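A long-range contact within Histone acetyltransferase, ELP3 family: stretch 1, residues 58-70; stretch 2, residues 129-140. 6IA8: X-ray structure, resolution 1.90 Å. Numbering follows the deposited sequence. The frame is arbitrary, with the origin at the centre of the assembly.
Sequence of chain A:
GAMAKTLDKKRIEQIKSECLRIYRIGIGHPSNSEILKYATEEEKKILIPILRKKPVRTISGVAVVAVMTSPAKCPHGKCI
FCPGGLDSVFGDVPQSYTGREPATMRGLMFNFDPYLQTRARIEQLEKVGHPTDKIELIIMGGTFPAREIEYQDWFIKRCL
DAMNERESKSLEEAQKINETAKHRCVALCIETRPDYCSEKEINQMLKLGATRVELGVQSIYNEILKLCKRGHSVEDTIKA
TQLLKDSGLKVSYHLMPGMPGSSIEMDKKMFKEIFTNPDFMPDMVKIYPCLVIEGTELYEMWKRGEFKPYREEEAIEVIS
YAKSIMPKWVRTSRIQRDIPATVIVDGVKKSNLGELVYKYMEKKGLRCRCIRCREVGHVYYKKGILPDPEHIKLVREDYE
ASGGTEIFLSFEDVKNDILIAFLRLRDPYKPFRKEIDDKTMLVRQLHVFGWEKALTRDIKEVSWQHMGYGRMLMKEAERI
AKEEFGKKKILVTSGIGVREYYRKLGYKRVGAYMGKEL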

# COMPACT_ATOMS: atom_id res chain seq x y z
N THR A 58 8.60 7.84 14.89
CA THR A 58 9.05 8.78 13.88
C THR A 58 7.87 9.51 13.25
O THR A 58 6.80 8.94 13.05
N ILE A 59 8.07 10.79 12.93
CA ILE A 59 7.05 11.62 12.31
C ILE A 59 7.31 11.65 10.81
O ILE A 59 8.41 12.01 10.37
N SER A 60 6.31 11.27 10.02
CA SER A 60 6.41 11.27 8.57
C SER A 60 5.77 12.53 7.99
O SER A 60 4.93 13.18 8.61
N GLY A 61 6.20 12.87 6.77
CA GLY A 61 5.66 14.02 6.08
C GLY A 61 4.27 13.81 5.54
O GLY A 61 3.60 14.79 5.19
N VAL A 62 3.83 12.56 5.43
CA VAL A 62 2.49 12.22 4.94
C VAL A 62 1.67 11.74 6.13
O VAL A 62 2.06 10.81 6.84
N ALA A 63 0.52 12.39 6.35
CA ALA A 63 -0.38 12.03 7.43
C ALA A 63 -1.32 10.93 6.96
O ALA A 63 -1.98 11.07 5.93
N VAL A 64 -1.41 9.86 7.73
CA VAL A 64 -2.32 8.76 7.42
C VAL A 64 -3.63 9.01 8.14
O VAL A 64 -3.65 9.14 9.37
N VAL A 65 -4.71 9.10 7.39
CA VAL A 65 -6.04 9.37 7.93
C VAL A 65 -6.88 8.15 7.57
O VAL A 65 -7.32 8.00 6.43
N ALA A 66 -7.11 7.28 8.55
CA ALA A 66 -7.87 6.06 8.36
C ALA A 66 -9.28 6.26 8.91
O ALA A 66 -9.44 6.64 10.07
N VAL A 67 -10.29 6.00 8.09
CA VAL A 67 -11.68 6.22 8.46
C VAL A 67 -12.51 4.97 8.19
O VAL A 67 -12.16 4.15 7.34
N MET A 68 -13.63 4.86 8.91
CA MET A 68 -14.47 3.68 8.90
C MET A 68 -15.81 3.98 8.23
O MET A 68 -16.42 5.03 8.46
N THR A 69 -16.28 3.04 7.42
CA THR A 69 -17.58 3.15 6.78
C THR A 69 -18.67 2.57 7.68
O THR A 69 -18.39 1.91 8.68
N SER A 70 -19.92 2.81 7.29
CA SER A 70 -21.06 2.36 8.08
C SER A 70 -21.25 0.85 7.95
O SER A 70 -20.92 0.26 6.92
N GLY A 129 1.91 18.39 16.35
CA GLY A 129 2.94 18.91 15.47
C GLY A 129 3.26 18.06 14.26
O GLY A 129 4.31 18.26 13.65
N HIS A 130 2.39 17.13 13.91
CA HIS A 130 2.61 16.36 12.70
C HIS A 130 2.08 17.13 11.49
O HIS A 130 0.98 17.70 11.54
N PRO A 131 2.84 17.17 10.39
CA PRO A 131 2.33 17.86 9.20
C PRO A 131 1.10 17.16 8.66
O PRO A 131 0.96 15.93 8.75
N THR A 132 0.19 17.96 8.10
CA THR A 132 -1.03 17.42 7.49
C THR A 132 -1.30 18.04 6.12
O THR A 132 -2.43 18.01 5.65
N ASP A 133 -0.28 18.62 5.48
CA ASP A 133 -0.49 19.16 4.14
C ASP A 133 -0.62 18.06 3.10
O ASP A 133 -1.20 18.29 2.04
N LYS A 134 -0.09 16.87 3.38
CA LYS A 134 -0.23 15.69 2.53
C LYS A 134 -0.91 14.58 3.31
O LYS A 134 -0.43 14.18 4.38
N ILE A 135 -2.01 14.06 2.77
CA ILE A 135 -2.82 13.08 3.48
C ILE A 135 -2.99 11.82 2.63
O ILE A 135 -3.36 11.89 1.46
N GLU A 136 -2.74 10.67 3.24
CA GLU A 136 -3.12 9.38 2.70
C GLU A 136 -4.42 8.98 3.39
O GLU A 136 -4.44 8.78 4.60
N LEU A 137 -5.50 8.88 2.61
CA LEU A 137 -6.81 8.53 3.11
C LEU A 137 -7.00 7.03 2.92
O LEU A 137 -6.79 6.51 1.82
N ILE A 138 -7.35 6.35 4.00
CA ILE A 138 -7.52 4.90 3.99
C ILE A 138 -8.96 4.60 4.36
O ILE A 138 -9.39 4.96 5.47
N ILE A 139 -9.67 3.91 3.48
CA ILE A 139 -11.07 3.54 3.70
C ILE A 139 -11.10 2.12 4.24
O ILE A 139 -10.79 1.16 3.53
N MET A 140 -11.47 1.98 5.50
CA MET A 140 -11.44 0.69 6.17
C MET A 140 -12.83 0.07 6.21
O MET A 140 -13.84 0.78 6.26

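Strands 63-68 and 134-140 pair in parallel. Along each, side chains alternate between the two faces, and paired residues share a face. Six backbone hydrogen bonds set this register. One is Ala 63 N to Lys 134 O at 2.8 Å, and the last is Met 140 N to Val 67 O at 2.9 Å.

Apolar packing covers one face with Ala 63, Val 65, Val 67, Ile 135, Leu 137 and Ile 139. All six are buried. Val 65 is t, and its CG2 meets CG2 of Ile 135 (chi1 m, chi2 t) at 3.6 Å. Its CG1 lies 4.1 Å from CD1 of Leu 137, whose rotamer is t, p. Val 67 is m. Its CG2 reaches CD1 of Leu 137 at 4.1 Å and CD1 of Ile 139 (m, m) at 3.8 Å. The small Ala 63 CB sits 3.5 Å from Pro 131 O and 4.3 Å from Ile 135 CG1.

The other face carries Val 64, Ala 66, Met 68, Glu 136, Ile 138 and Met 140, and is more open. Val 64 is t; its CG1 touches CD1 of Ile 138 (m, t) at 3.5 Å. Its CG2 is 3.4 Å from OE1 of Glu 136, a contact between a methyl and a carboxylate oxygen. Glu 136 is extended, with chi1 and chi2 both t. Met 140 (m, t, m) has the largest area covered by the opposing stretch. Its SD lies 3.8 Å from Ala 66 CB, and its CE lies 3.7 Å from CG of Met 68. The chi1 of Met 68 is between wells, at -92°.

Ahead of strand 63-68, Ile 59 (m, t) points toward stretch 2. Its CG2 stands over the face of the His 130 (chi1 m) ring, 4.0 Å from the centroid, in a CH-pi contact. The same CG2 is 3.9 Å from CD of Pro 131. Ile 59 is poorly ordered, so these distances are less certain.

Polar side-chain links across the stretches are few. Thr 69 is p, and its OG1 gives a weak hydrogen bond to Met 140 O at 3.4 Å. Within stretch 2, Lys 134 NZ forms a salt bridge with Asp 133 OD2 at 3.5 Å.

Two waters join the stretches near the loops. Water 1 donates to Ser 60 O at 2.8 Å and Pro 131 O at 2.9 Å. Water 2 lies 2.4 Å from Gly 61 O, a very short distance, and accepts from Lys 134 N at 3.1 Å.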

# COMPACT_ATOMS: atom_id res chain seq x y z
CB THR A 58 9.84 8.07 12.76
OG1 THR A 58 10.78 7.15 13.34
CG2 THR A 58 10.58 9.09 11.91
CB ILE A 59 7.04 13.03 12.89
CG1 ILE A 59 6.84 12.98 14.41
CG2 ILE A 59 5.94 13.87 12.25
CD1 ILE A 59 6.80 14.34 15.08
CB SER A 60 5.73 10.04 7.98
OG SER A 60 5.62 10.14 6.57
CB VAL A 62 2.54 11.14 3.84
CG1 VAL A 62 1.14 10.77 3.40
CG2 VAL A 62 3.37 11.62 2.66
CB ALA A 63 -1.18 13.24 7.89
CB VAL A 64 -1.73 7.41 7.82
CG1 VAL A 64 -2.76 6.32 7.57
CG2 VAL A 64 -0.44 7.12 7.02
CB VAL A 65 -6.65 10.65 7.35
CG1 VAL A 65 -8.10 10.82 7.76
CG2 VAL A 65 -5.83 11.90 7.75
CB ALA A 66 -7.20 4.90 9.09
CB VAL A 67 -12.30 7.42 7.71
CG1 VAL A 67 -11.51 8.70 8.02
CG2 VAL A 67 -12.32 7.16 6.25
CB MET A 68 -14.72 3.18 10.32
CG MET A 68 -13.74 2.14 10.83
SD MET A 68 -14.28 0.47 10.43
CE MET A 68 -12.81 -0.47 10.84
CB THR A 69 -17.58 2.45 5.43
OG1 THR A 69 -17.19 1.09 5.61
CG2 THR A 69 -16.60 3.13 4.49
CB SER A 70 -22.35 3.06 7.63
OG SER A 70 -22.41 4.39 8.10
CB HIS A 130 1.91 15.00 12.78
CG HIS A 130 2.42 14.11 13.86
ND1 HIS A 130 3.08 14.58 14.98
CD2 HIS A 130 2.37 12.76 14.00
CE1 HIS A 130 3.41 13.57 15.76
NE2 HIS A 130 2.99 12.45 15.19
CB PRO A 131 3.50 17.77 8.20
CG PRO A 131 4.34 16.62 8.69
CD PRO A 131 4.20 16.64 10.20
CB THR A 132 -2.23 17.64 8.41
OG1 THR A 132 -2.44 19.05 8.59
CG2 THR A 132 -2.00 16.98 9.77
CB ASP A 133 0.65 20.12 3.78
CG ASP A 133 2.03 19.47 3.93
OD1 ASP A 133 2.34 18.98 5.02
OD2 ASP A 133 2.80 19.46 2.94
CB LYS A 134 1.15 15.20 2.04
CG LYS A 134 1.94 16.20 1.25
CD LYS A 134 3.21 15.54 0.69
CE LYS A 134 4.16 16.56 0.09
NZ LYS A 134 4.86 17.35 1.14
CB ILE A 135 -4.20 13.67 3.84
CG1 ILE A 135 -4.03 14.72 4.97
CG2 ILE A 135 -5.16 12.55 4.28
CD1 ILE A 135 -5.29 15.50 5.25
CB GLU A 136 -2.05 8.31 2.94
CG GLU A 136 -2.54 6.89 2.61
CD GLU A 136 -1.53 5.79 2.99
OE1 GLU A 136 -0.59 6.06 3.75
OE2 GLU A 136 -1.70 4.65 2.53
CB LEU A 137 -7.89 9.29 2.36
CG LEU A 137 -9.33 9.04 2.79
CD1 LEU A 137 -9.54 9.47 4.22
CD2 LEU A 137 -10.23 9.79 1.81
CB ILE A 138 -6.57 4.18 4.96
CG1 ILE A 138 -5.11 4.53 4.67
CG2 ILE A 138 -6.75 2.66 4.84
CD1 ILE A 138 -4.13 3.81 5.57
CB ILE A 139 -11.90 3.65 2.41
CG1 ILE A 139 -11.69 5.02 1.74
CG2 ILE A 139 -13.38 3.39 2.71
CD1 ILE A 139 -12.05 6.22 2.59
CB MET A 140 -10.91 0.85 7.60
CG MET A 140 -9.52 1.41 7.67
SD MET A 140 -8.90 1.48 9.35
CE MET A 140 -10.10 2.55 10.12
O HOH W 1 2.39 13.65 9.77
O HOH W 2 1.56 15.96 5.78